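Local coordinates for protein kojibiose phosphorylase (Gut metagenome, PDB 6W0P) that belongs to glycoside hydrolase family 65, joining a beta-rich N-terminal domain, a helical central catalytic domain and a small beta-rich C-terminal domain, at residues Leu504-Lys507 against Thr508-Thr511; Lys513-Lys517 against Cys518-Lys522; Lys523-Ala526 against Lys527-Asp530. All coordinates share one frame; numbering follows the deposited sequence.

Interaction 1: Leu504-Lys507 against Thr508-Thr511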
ATOM      1  N   LEU A 504     -10.150 -10.564 -38.285  1.00 51.93           N
ATOM      2  CA  LEU A 504     -11.569 -10.985 -38.401  1.00 53.03           C
ATOM      3  C   LEU A 504     -12.061 -10.794 -39.845  1.00 54.01           C
ATOM      4  O   LEU A 504     -12.916 -11.575 -40.261  1.00 53.16           O
ATOM      5  CB  LEU A 504     -12.419 -10.212 -37.391  1.00 53.23           C
ATOM      6  CG  LEU A 504     -12.149 -10.559 -35.925  1.00 53.38           C
ATOM      7  CD1 LEU A 504     -13.046  -9.758 -34.989  1.00 53.84           C
ATOM      8  CD2 LEU A 504     -12.319 -12.048 -35.670  1.00 54.09           C
ATOM      9  N   ALA A 505     -11.476  -9.852 -40.598  1.00 54.64           N
ATOM     10  CA  ALA A 505     -11.805  -9.548 -42.012  1.00 53.97           C
ATOM     11  C   ALA A 505     -10.976 -10.400 -42.985  1.00 55.50           C
ATOM     12  O   ALA A 505     -11.061 -10.147 -44.207  1.00 56.10           O
ATOM     13  CB  ALA A 505     -11.586  -8.087 -42.287  1.00 53.01           C
ATOM     14  N   ASP A 506     -10.199 -11.367 -42.492  1.00 55.87           N
ATOM     15  CA  ASP A 506      -9.404 -12.277 -43.355  1.00 56.19           C
ATOM     16  C   ASP A 506     -10.186 -13.583 -43.444  1.00 56.94           C
ATOM     17  O   ASP A 506     -10.182 -14.369 -42.478  1.00 56.02           O
ATOM     18  CB  ASP A 506      -7.956 -12.408 -42.874  1.00 55.76           C
ATOM     19  CG  ASP A 506      -7.081 -13.330 -43.719  1.00 56.42           C
ATOM     20  OD1 ASP A 506      -7.604 -13.920 -44.698  1.00 55.10           O
ATOM     21  OD2 ASP A 506      -5.867 -13.466 -43.381  1.00 55.34           O
ATOM     22  N   LYS A 507     -10.834 -13.794 -44.588  1.00 59.89           N
ATOM     23  CA  LYS A 507     -11.801 -14.897 -44.789  1.00 60.82           C
ATOM     24  C   LYS A 507     -11.053 -16.226 -44.921  1.00 58.57           C
ATOM     25  O   LYS A 507     -11.751 -17.247 -44.983  1.00 59.52           O
ATOM     26  CB  LYS A 507     -12.730 -14.580 -45.967  1.00 64.87           C
ATOM     27  CG  LYS A 507     -13.863 -13.608 -45.627  1.00 68.72           C
ATOM     28  CD  LYS A 507     -13.555 -12.135 -45.920  1.00 70.69           C
ATOM     29  CE  LYS A 507     -14.325 -11.166 -45.035  1.00 72.44           C
ATOM     30  NZ  LYS A 507     -13.830  -9.764 -45.134  1.00 71.83           N
ATOM     31  N   THR A 508      -9.711 -16.242 -44.888  1.00 54.98           N
ATOM     32  CA  THR A 508      -8.919 -17.502 -44.791  1.00 54.03           C
ATOM     33  C   THR A 508      -8.942 -18.019 -43.345  1.00 51.70           C
ATOM     34  O   THR A 508      -8.553 -19.174 -43.147  1.00 50.47           O
ATOM     35  CB  THR A 508      -7.491 -17.365 -45.347  1.00 54.58           C
ATOM     36  OG1 THR A 508      -6.724 -16.537 -44.471  1.00 55.08           O
ATOM     37  CG2 THR A 508      -7.445 -16.807 -46.756  1.00 54.00           C
ATOM     38  N   TYR A 509      -9.392 -17.209 -42.380  1.00 51.81           N
ATOM     39  CA  TYR A 509      -9.608 -17.629 -40.967  1.00 51.85           C
ATOM     40  C   TYR A 509     -11.111 -17.787 -40.732  1.00 53.94           C
ATOM     41  O   TYR A 509     -11.878 -16.950 -41.212  1.00 51.93           O
ATOM     42  CB  TYR A 509      -9.015 -16.631 -39.963  1.00 49.61           C
ATOM     43  CG  TYR A 509      -7.509 -16.504 -40.002  1.00 47.91           C
ATOM     44  CD1 TYR A 509      -6.683 -17.502 -39.509  1.00 46.86           C
ATOM     45  CD2 TYR A 509      -6.899 -15.371 -40.516  1.00 46.87           C
ATOM     46  CE1 TYR A 509      -5.301 -17.381 -39.547  1.00 45.81           C
ATOM     47  CE2 TYR A 509      -5.517 -15.233 -40.557  1.00 44.72           C
ATOM     48  CZ  TYR A 509      -4.715 -16.245 -40.080  1.00 44.23           C
ATOM     49  OH  TYR A 509      -3.360 -16.115 -40.153  1.00 43.55           O
ATOM     50  N   LYS A 510     -11.499 -18.829 -39.997  1.00 58.28           N
ATOM     51  CA  LYS A 510     -12.900 -19.065 -39.568  1.00 63.74           C
ATOM     52  C   LYS A 510     -13.044 -18.525 -38.145  1.00 63.26           C
ATOM     53  O   LYS A 510     -12.454 -19.114 -37.221  1.00 61.16           O
ATOM     54  CB  LYS A 510     -13.272 -20.547 -39.707  1.00 67.74           C
ATOM     55  CG  LYS A 510     -13.039 -21.146 -41.095  1.00 71.25           C
ATOM     56  CD  LYS A 510     -13.773 -20.438 -42.248  1.00 73.86           C
ATOM     57  CE  LYS A 510     -13.400 -20.958 -43.625  1.00 74.96           C
ATOM     58  NZ  LYS A 510     -11.993 -20.631 -43.976  1.00 75.10           N
ATOM     59  N   THR A 511     -13.778 -17.423 -38.021  1.00 65.51           N
ATOM     60  CA  THR A 511     -13.930 -16.600 -36.801  1.00 67.75           C
ATOM     61  C   THR A 511     -15.385 -16.682 -36.329  1.00 74.37           C
ATOM     62  O   THR A 511     -15.956 -15.610 -36.065  1.00 82.04           O
ATOM     63  CB  THR A 511     -13.509 -15.155 -37.106  1.00 68.25           C
ATOM     64  OG1 THR A 511     -14.461 -14.601 -38.019  1.00 66.48           O
ATOM     65  CG2 THR A 511     -12.117 -15.055 -37.697  1.00 66.87           C
TER
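Asp506 and Thr508 hold together the turn that follows helix 487-504. Asp506 OD1 accepts twice, from Thr508 N at 3.1 Å and from Thr508 OG1 at 2.8 Å. Both donors approach from the same face of the carboxylate, well above its plane, and the first of the two bonds closes an Asx turn. With CG anti to the backbone N (chi1 -180°), the carboxylate sits beside its own carbonyl carbon, OD1 within reach of both donors. The main chain adds the type I beta turn from Asp506 to Tyr509, in which Tyr509 N gives its hydrogen to Asp506 O at 2.9 Å. Asp506 OD2 comes obliquely to the tyrosine ring, 3.3 Å from Tyr509 CE2, and the carboxylate and ring planes stand 78° apart. Lys507 NZ bonds to Ala505 O at 2.9 Å from above the carbonyl plane, just past the helix end. On the apolar side, Leu504 CD2 packs against Thr511 CB at 3.6 Å. Outside partners complete the polar set: His437 NE2 bonds to Thr508 OG1, Gln441 OE1 takes Lys510 N, and the Tyr509 ring stacks on His437. Since the threonine hydroxyl hands its hydrogen to Asp506, His437 NE2 is probably the donor to it. A short chain of hydrogen bonds through aspartate, threonine and histidine thus ties this surface turn to helix 437-458.

Interaction 2: Lys513-Lys517 against Cys518-Lys522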
ATOM      1  N   LYS A 513     -16.944 -20.024 -34.410  1.00 66.07           N
ATOM      2  CA  LYS A 513     -16.944 -20.824 -33.159  1.00 66.21           C
ATOM      3  C   LYS A 513     -16.076 -20.119 -32.101  1.00 64.11           C
ATOM      4  O   LYS A 513     -16.339 -20.334 -30.897  1.00 64.20           O
ATOM      5  CB  LYS A 513     -16.454 -22.251 -33.433  1.00 68.20           C
ATOM      6  CG  LYS A 513     -17.279 -23.065 -34.426  1.00 70.87           C
ATOM      7  CD  LYS A 513     -18.531 -23.678 -33.827  1.00 71.90           C
ATOM      8  CE  LYS A 513     -19.581 -24.019 -34.870  1.00 73.79           C
ATOM      9  NZ  LYS A 513     -20.892 -24.332 -34.252  1.00 74.05           N
ATOM     10  N   ILE A 514     -15.088 -19.309 -32.515  1.00 59.70           N
ATOM     11  CA  ILE A 514     -14.151 -18.608 -31.584  1.00 56.18           C
ATOM     12  C   ILE A 514     -14.884 -17.410 -30.966  1.00 53.98           C
ATOM     13  O   ILE A 514     -14.936 -17.336 -29.709  1.00 49.32           O
ATOM     14  CB  ILE A 514     -12.829 -18.215 -32.281  1.00 54.20           C
ATOM     15  CG1 ILE A 514     -11.999 -19.455 -32.615  1.00 54.49           C
ATOM     16  CG2 ILE A 514     -12.033 -17.235 -31.425  1.00 54.42           C
ATOM     17  CD1 ILE A 514     -10.934 -19.236 -33.667  1.00 54.22           C
ATOM     18  N   LEU A 515     -15.443 -16.526 -31.798  1.00 54.01           N
ATOM     19  CA  LEU A 515     -16.185 -15.331 -31.308  1.00 56.06           C
ATOM     20  C   LEU A 515     -17.346 -15.784 -30.408  1.00 58.46           C
ATOM     21  O   LEU A 515     -17.535 -15.172 -29.321  1.00 57.42           O
ATOM     22  CB  LEU A 515     -16.684 -14.483 -32.486  1.00 56.67           C
ATOM     23  CG  LEU A 515     -15.611 -13.722 -33.270  1.00 57.52           C
ATOM     24  CD1 LEU A 515     -16.228 -12.875 -34.374  1.00 57.76           C
ATOM     25  CD2 LEU A 515     -14.773 -12.835 -32.370  1.00 57.09           C
ATOM     26  N   ASP A 516     -18.083 -16.824 -30.814  1.00 59.20           N
ATOM     27  CA  ASP A 516     -19.205 -17.385 -30.019  1.00 60.39           C
ATOM     28  C   ASP A 516     -18.676 -17.858 -28.661  1.00 58.18           C
ATOM     29  O   ASP A 516     -19.248 -17.456 -27.644  1.00 56.54           O
ATOM     30  CB  ASP A 516     -19.915 -18.530 -30.746  1.00 63.61           C
ATOM     31  CG  ASP A 516     -21.298 -18.795 -30.187  1.00 65.88           C
ATOM     32  OD1 ASP A 516     -22.192 -17.976 -30.465  1.00 68.85           O
ATOM     33  OD2 ASP A 516     -21.457 -19.788 -29.443  1.00 67.83           O
ATOM     34  N   LYS A 517     -17.622 -18.676 -28.642  1.00 58.62           N
ATOM     35  CA  LYS A 517     -17.053 -19.271 -27.397  1.00 59.00           C
ATOM     36  C   LYS A 517     -16.581 -18.158 -26.445  1.00 57.36           C
ATOM     37  O   LYS A 517     -16.699 -18.343 -25.210  1.00 55.91           O
ATOM     38  CB  LYS A 517     -15.899 -20.217 -27.751  1.00 61.23           C
ATOM     39  CG  LYS A 517     -15.224 -20.925 -26.577  1.00 63.39           C
ATOM     40  CD  LYS A 517     -13.696 -20.935 -26.652  1.00 64.57           C
ATOM     41  CE  LYS A 517     -13.042 -21.747 -25.548  1.00 65.05           C
ATOM     42  NZ  LYS A 517     -11.761 -22.356 -25.982  1.00 65.23           N
ATOM     43  N   CYS A 518     -16.062 -17.057 -27.002  1.00 55.38           N
ATOM     44  CA  CYS A 518     -15.510 -15.889 -26.263  1.00 54.18           C
ATOM     45  C   CYS A 518     -16.616 -14.910 -25.843  1.00 54.05           C
ATOM     46  O   CYS A 518     -16.310 -14.029 -25.010  1.00 53.34           O
ATOM     47  CB  CYS A 518     -14.489 -15.141 -27.108  1.00 53.16           C
ATOM     48  SG  CYS A 518     -13.005 -16.114 -27.454  1.00 53.02           S
ATOM     49  N   GLY A 519     -17.830 -15.048 -26.397  1.00 53.09           N
ATOM     50  CA  GLY A 519     -18.955 -14.115 -26.191  1.00 52.39           C
ATOM     51  C   GLY A 519     -18.725 -12.780 -26.874  1.00 52.13           C
ATOM     52  O   GLY A 519     -19.043 -11.743 -26.282  1.00 51.83           O
ATOM     53  N   PHE A 520     -18.170 -12.779 -28.084  1.00 51.93           N
ATOM     54  CA  PHE A 520     -17.833 -11.523 -28.797  1.00 51.30           C
ATOM     55  C   PHE A 520     -18.866 -11.328 -29.907  1.00 51.69           C
ATOM     56  O   PHE A 520     -18.780 -12.026 -30.940  1.00 50.98           O
ATOM     57  CB  PHE A 520     -16.382 -11.547 -29.290  1.00 49.96           C
ATOM     58  CG  PHE A 520     -15.756 -10.189 -29.485  1.00 49.84           C
ATOM     59  CD1 PHE A 520     -15.443  -9.395 -28.394  1.00 50.11           C
ATOM     60  CD2 PHE A 520     -15.449  -9.706 -30.749  1.00 51.08           C
ATOM     61  CE1 PHE A 520     -14.859  -8.147 -28.561  1.00 49.14           C
ATOM     62  CE2 PHE A 520     -14.850  -8.463 -30.911  1.00 50.31           C
ATOM     63  CZ  PHE A 520     -14.568  -7.681 -29.818  1.00 49.10           C
ATOM     64  N   THR A 521     -19.795 -10.395 -29.681  1.00 52.86           N
ATOM     65  CA  THR A 521     -21.026 -10.183 -30.493  1.00 55.11           C
ATOM     66  C   THR A 521     -20.779  -9.058 -31.501  1.00 57.43           C
ATOM     67  O   THR A 521     -19.785  -8.314 -31.337  1.00 56.92           O
ATOM     68  CB  THR A 521     -22.223  -9.842 -29.599  1.00 54.09           C
ATOM     69  OG1 THR A 521     -22.042  -8.508 -29.125  1.00 53.85           O
ATOM     70  CG2 THR A 521     -22.361 -10.771 -28.414  1.00 53.98           C
ATOM     71  N   LYS A 522     -21.670  -8.916 -32.483  1.00 60.33           N
ATOM     72  CA  LYS A 522     -21.621  -7.825 -33.495  1.00 62.40           C
ATOM     73  C   LYS A 522     -21.584  -6.487 -32.750  1.00 60.04           C
ATOM     74  O   LYS A 522     -21.033  -5.523 -33.289  1.00 58.40           O
ATOM     75  CB  LYS A 522     -22.826  -7.916 -34.443  1.00 65.86           C
ATOM     76  CG  LYS A 522     -22.862  -9.156 -35.329  1.00 69.40           C
ATOM     77  CD  LYS A 522     -23.925  -9.103 -36.411  1.00 72.33           C
ATOM     78  CE  LYS A 522     -23.706 -10.107 -37.527  1.00 73.33           C
ATOM     79  NZ  LYS A 522     -24.736 -11.169 -37.495  1.00 74.32           N
TER
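Phe520 meets Leu515 and also bonds to its carbonyl, where helix 513-518 ends in a Schellman motif. Its CB sits 3.7 Å from Leu515 CD2, with the carbonyl oxygen of Leu515 close by. CG, placed anti to the backbone N (chi1 -155°), stays within 4.0 Å of the same methyl. Next along the ring, Phe520 CD2 makes the nearest approach to Leu515 CD2, at 3.6 Å, and the methyl comes in obliquely. The far end of the ring leaves helix 513-518 altogether and reaches helix 522-534, CE2 meeting Leu525 and CZ meeting Met528; the Phe520 side chain also touches Lys453 of helix 437-458. The backbone ends the helix beside this packing: Phe520 N points almost straight at Leu515 O (2.8 Å, N-H...O angle 177°), and Gly519 N bonds to Asp516 O at 3.1 Å from well above that carbonyl's plane. Gly519 makes the bend with a positive phi of 70°. One step earlier, Cys518 N gives the regular helical bond to Ile514 O, and Cys518 SG, beside its own backbone N, lies 3.2 Å from the same oxygen. Leu515 O and Asp516 O thus receive N-H groups from the two residues after the helix, and Lys453 NZ takes Cys518 O. Polar capping and apolar packing therefore coincide at this helix end, Phe520 supplying both an N-H and a ring.

Interaction 3: Lys523-Ala526 against Lys527-Asp530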
ATOM      1  N   LYS A 523     -22.170  -6.455 -31.553  1.00 60.63           N
ATOM      2  CA  LYS A 523     -22.310  -5.254 -30.699  1.00 61.29           C
ATOM      3  C   LYS A 523     -20.951  -4.936 -30.054  1.00 58.41           C
ATOM      4  O   LYS A 523     -20.605  -3.745 -29.944  1.00 56.35           O
ATOM      5  CB  LYS A 523     -23.427  -5.510 -29.684  1.00 64.68           C
ATOM      6  CG  LYS A 523     -23.994  -4.265 -29.015  1.00 68.21           C
ATOM      7  CD  LYS A 523     -24.592  -4.503 -27.637  1.00 70.38           C
ATOM      8  CE  LYS A 523     -24.287  -3.366 -26.676  1.00 72.12           C
ATOM      9  NZ  LYS A 523     -25.318  -3.243 -25.618  1.00 73.04           N
ATOM     10  N   ASP A 524     -20.207  -5.961 -29.647  1.00 55.41           N
ATOM     11  CA  ASP A 524     -18.832  -5.795 -29.113  1.00 54.41           C
ATOM     12  C   ASP A 524     -17.954  -5.257 -30.251  1.00 52.53           C
ATOM     13  O   ASP A 524     -17.192  -4.301 -30.000  1.00 50.86           O
ATOM     14  CB  ASP A 524     -18.310  -7.092 -28.485  1.00 55.15           C
ATOM     15  CG  ASP A 524     -19.112  -7.570 -27.282  1.00 56.25           C
ATOM     16  OD1 ASP A 524     -19.687  -6.707 -26.588  1.00 56.79           O
ATOM     17  OD2 ASP A 524     -19.160  -8.811 -27.047  1.00 57.32           O
ATOM     18  N   LEU A 525     -18.112  -5.781 -31.472  1.00 52.03           N
ATOM     19  CA  LEU A 525     -17.311  -5.353 -32.658  1.00 51.44           C
ATOM     20  C   LEU A 525     -17.608  -3.900 -33.015  1.00 49.37           C
ATOM     21  O   LEU A 525     -16.666  -3.224 -33.467  1.00 49.05           O
ATOM     22  CB  LEU A 525     -17.595  -6.256 -33.857  1.00 53.34           C
ATOM     23  CG  LEU A 525     -16.725  -7.504 -33.892  1.00 56.25           C
ATOM     24  CD1 LEU A 525     -17.466  -8.680 -34.522  1.00 58.61           C
ATOM     25  CD2 LEU A 525     -15.415  -7.223 -34.611  1.00 56.22           C
ATOM     26  N   ALA A 526     -18.860  -3.453 -32.856  1.00 46.73           N
ATOM     27  CA  ALA A 526     -19.256  -2.052 -33.114  1.00 46.21           C
ATOM     28  C   ALA A 526     -18.635  -1.172 -32.028  1.00 45.18           C
ATOM     29  O   ALA A 526     -18.133  -0.082 -32.363  1.00 43.36           O
ATOM     30  CB  ALA A 526     -20.757  -1.901 -33.169  1.00 46.44           C
ATOM     31  N   LYS A 527     -18.654  -1.633 -30.771  1.00 44.85           N
ATOM     32  CA  LYS A 527     -17.973  -0.898 -29.673  1.00 44.82           C
ATOM     33  C   LYS A 527     -16.479  -0.818 -30.017  1.00 43.25           C
ATOM     34  O   LYS A 527     -15.930   0.284 -29.965  1.00 42.41           O
ATOM     35  CB  LYS A 527     -18.211  -1.513 -28.290  1.00 45.14           C
ATOM     36  CG  LYS A 527     -17.647  -0.648 -27.163  1.00 45.96           C
ATOM     37  CD  LYS A 527     -17.661  -1.245 -25.781  1.00 45.27           C
ATOM     38  CE  LYS A 527     -17.110  -0.238 -24.801  1.00 46.07           C
ATOM     39  NZ  LYS A 527     -17.087  -0.774 -23.422  1.00 46.61           N
ATOM     40  N   MET A 528     -15.868  -1.929 -30.428  1.00 42.89           N
ATOM     41  CA  MET A 528     -14.409  -1.977 -30.695  1.00 42.60           C
ATOM     42  C   MET A 528     -14.060  -0.955 -31.771  1.00 44.25           C
ATOM     43  O   MET A 528     -13.083  -0.207 -31.564  1.00 44.10           O
ATOM     44  CB  MET A 528     -13.913  -3.354 -31.131  1.00 41.81           C
ATOM     45  CG  MET A 528     -12.396  -3.418 -31.163  1.00 40.78           C
ATOM     46  SD  MET A 528     -11.746  -5.087 -31.313  1.00 39.34           S
ATOM     47  CE  MET A 528     -12.043  -5.413 -33.051  1.00 40.42           C
ATOM     48  N   LYS A 529     -14.837  -0.901 -32.857  1.00 45.87           N
ATOM     49  CA  LYS A 529     -14.629   0.092 -33.946  1.00 47.17           C
ATOM     50  C   LYS A 529     -14.772   1.507 -33.380  1.00 45.02           C
ATOM     51  O   LYS A 529     -13.913   2.352 -33.691  1.00 44.95           O
ATOM     52  CB  LYS A 529     -15.587  -0.119 -35.127  1.00 50.60           C
ATOM     53  CG  LYS A 529     -15.103  -1.118 -36.174  1.00 52.91           C
ATOM     54  CD  LYS A 529     -16.198  -1.546 -37.167  1.00 54.95           C
ATOM     55  CE  LYS A 529     -15.802  -2.732 -38.027  1.00 55.73           C
ATOM     56  NZ  LYS A 529     -14.639  -2.409 -38.887  1.00 56.01           N
ATOM     57  N   ASP A 530     -15.821   1.777 -32.609  1.00 43.60           N
ATOM     58  CA  ASP A 530     -16.063   3.149 -32.093  1.00 43.90           C
ATOM     59  C   ASP A 530     -14.935   3.508 -31.103  1.00 42.38           C
ATOM     60  O   ASP A 530     -14.462   4.654 -31.169  1.00 41.32           O
ATOM     61  CB  ASP A 530     -17.475   3.317 -31.517  1.00 44.69           C
ATOM     62  CG  ASP A 530     -17.761   4.750 -31.081  1.00 46.38           C
ATOM     63  OD1 ASP A 530     -17.682   5.661 -31.946  1.00 45.49           O
ATOM     64  OD2 ASP A 530     -18.026   4.962 -29.853  1.00 49.03           O
TER
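Leu525 and Met528 project side by side and the same way from one turn of the alpha helix 522-534, an outlying helix of the family 65 catalytic domain. Leu525 CD2 and Met528 CE meet at 4.1 Å, an ordinary van der Waals contact. Met528 starts with CG anti to the backbone N (chi1 -170°), runs on extended through SD, and only then bends at chi3 (76°), which turns the terminal methyl toward the leucine. Together they form an apolar face: Leu525 reaches Leu504 and Met528 reaches Phe497 and Leu500, all of helix 487-504; Met528 also lies on Ser452 and Leu456 of helix 437-458. The charged residues of these turns go to other partners: Lys527, fully extended, hydrogen-bonds through NZ to Leu456 O, Lys529, bent at its last torsion, forms a salt bridge from NZ to Asp501 OD2, and Asp530 OD2 bonds to the hydroxyl of Tyr461. At the N-terminus of the helix, Asp524 OD2 bonds back to Thr521 N, the N-cap residue, whose OG1 bonds weakly to Lys523 N. The backbone is a regular ladder of i to i+4 bonds: Lys527 N to Lys523 O, Met528 N to Asp524 O at 2.8 Å and in the carbonyl plane, Lys529 N to Leu525 O, and Asp530 N to Ala526 O. These bonds fix the spacing that brings Leu525 and Met528 onto one face. The Lys529 chain starts out close to the carbonyl that its own N-H bonds, with Lys529 CG 3.8 Å from Leu525 O.

The three contacts follow one another along the chain and meet through their apolar side chains. Leu504 of interaction 1 touches both of the others: its CD2 lies 4.2 Å from Leu515 CD2 of interaction 2, and its CD1 3.5 Å from Leu525 CD2 of interaction 3. Phe520 joins interactions 2 and 3, with CE2 3.6 Å from Leu525 CG and CZ 4.1 Å from Met528 SD. The centre of interaction 2 is about 13 Å from each of the others, whose own centres are about 17 Å apart. All three centres lie 34 to 37 Å from the chain's centre, in a peripheral helical layer packed on helix 437-458.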